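Local coordinates for protein polyketide cyclase / dehydrase and lipid transport (Nitrosospira multiformis, PDB 3P51) that is of unknown function but probably binds a hydrophobic ligand in a Bet v 1-like fold, at residues 78-81 / 82-85. Numbering follows the deposited sequence.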
loop_
_atom_site.group_PDB
_atom_site.type_symbol
_atom_site.label_atom_id
_atom_site.label_comp_id
_atom_site.label_asym_id
_atom_site.label_seq_id
_atom_site.Cartn_x
_atom_site.Cartn_y
_atom_site.Cartn_z
ATOM N N GLU A 78 10.770 7.417 -22.744
ATOM C CA GLU A 78 11.215 8.552 -23.537
ATOM C C GLU A 78 10.103 9.583 -23.563
ATOM O O GLU A 78 8.932 9.241 -23.438
ATOM C CB GLU A 78 11.558 8.147 -24.979
ATOM C CG GLU A 78 12.482 6.950 -25.130
ATOM C CD GLU A 78 13.957 7.295 -25.064
ATOM O OE1 GLU A 78 14.318 8.477 -24.801
ATOM O OE2 GLU A 78 14.761 6.361 -25.281
ATOM N N GLY A 79 10.473 10.847 -23.741
ATOM C CA GLY A 79 9.488 11.902 -23.856
ATOM C C GLY A 79 10.131 13.172 -24.362
ATOM O O GLY A 79 11.350 13.280 -24.371
ATOM N N PRO A 80 9.308 14.146 -24.771
ATOM C CA PRO A 80 9.831 15.435 -25.229
ATOM C C PRO A 80 10.355 16.227 -24.034
ATOM O O PRO A 80 9.919 15.979 -22.910
ATOM C CB PRO A 80 8.595 16.118 -25.819
ATOM C CG PRO A 80 7.448 15.552 -25.011
ATOM C CD PRO A 80 7.834 14.127 -24.699
ATOM N N SER A 81 11.286 17.145 -24.271
ATOM C CA SER A 81 11.725 18.069 -23.230
ATOM C C SER A 81 10.467 18.773 -22.709
ATOM O O SER A 81 9.576 19.099 -23.494
ATOM C CB SER A 81 12.757 19.059 -23.797
ATOM O OG SER A 81 13.458 19.750 -22.761
ATOM N N PRO A 82 10.375 18.992 -21.384
ATOM C CA PRO A 82 11.406 18.774 -20.367
ATOM C C PRO A 82 11.339 17.406 -19.669
ATOM O O PRO A 82 11.897 17.266 -18.576
ATOM C CB PRO A 82 11.075 19.861 -19.351
ATOM C CG PRO A 82 9.568 19.856 -19.349
ATOM C CD PRO A 82 9.158 19.578 -20.787
ATOM N N VAL A 83 10.674 16.419 -20.266
ATOM C CA VAL A 83 10.682 15.069 -19.701
ATOM C C VAL A 83 11.424 14.046 -20.569
ATOM O O VAL A 83 11.066 12.871 -20.586
ATOM C CB VAL A 83 9.257 14.544 -19.398
ATOM C CG1 VAL A 83 8.649 15.277 -18.197
ATOM C CG2 VAL A 83 8.376 14.674 -20.626
ATOM N N SER A 84 12.462 14.486 -21.279
ATOM C CA SER A 84 13.277 13.573 -22.069
ATOM C C SER A 84 14.170 12.752 -21.142
ATOM O O SER A 84 14.390 13.128 -19.987
ATOM C CB SER A 84 14.147 14.346 -23.064
ATOM O OG SER A 84 15.263 14.929 -22.410
ATOM N N SER A 85 14.706 11.650 -21.655
ATOM C CA SER A 85 15.517 10.759 -20.833
ATOM C C SER A 85 16.871 11.370 -20.502
ATOM O O SER A 85 17.598 10.850 -19.654
ATOM C CB SER A 85 15.679 9.377 -21.481
ATOM O OG SER A 85 16.087 9.473 -22.828
HETATM O O HOH W 1 13.686 10.961 -24.076
#
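Val83 N donates to Pro80 O at 2.8 Å and closes a type VIa beta turn over Pro80-Val83. The peptide bond between Ser81 and Pro82 is cis, so their CA atoms are just 3.0 Å apart. The N-H...O angle of the closing bond is a bent 142°. The same oxygen is crowded by the valine side chain, whose CG2 comes within 3.0 Å of Pro80 O. With chi1 -71°, CG2 lies between the backbone N and the carbonyl carbon of Val83, which sets it against that oxygen. Val83 CG2 also lies 4.1 Å from Pro80 CD, the two side chains side by side.

The turn reverses the chain in the loop between antiparallel strands 71-78 and 88-100 of a Bet v 1-like fold. Outside it, Pro80 and Val83 rest on Phe58. Pro80 and Pro82 also touch Tyr124 of helix 120-139, so the loop bridges the sheet and that helix. Ser81 OG and Ser84 OG both bond to Glu87 OE2, so one carboxylate oxygen holds a residue of the turn and the residue just after it.

Nearer the strand end, Ser84 CA makes a C-H...O contact with Gly79 O. A water links the two arms: it accepts from Gly79 N and Ser85 N and donates to Glu78 OE1. The glutamate chain bends at its second torsion (chi2 -86°), which brings its carboxylate back toward Ser85. There Ser85 OG donates to Glu78 OE1 at 2.8 Å, approaching from above the carboxylate plane, 37° out of it.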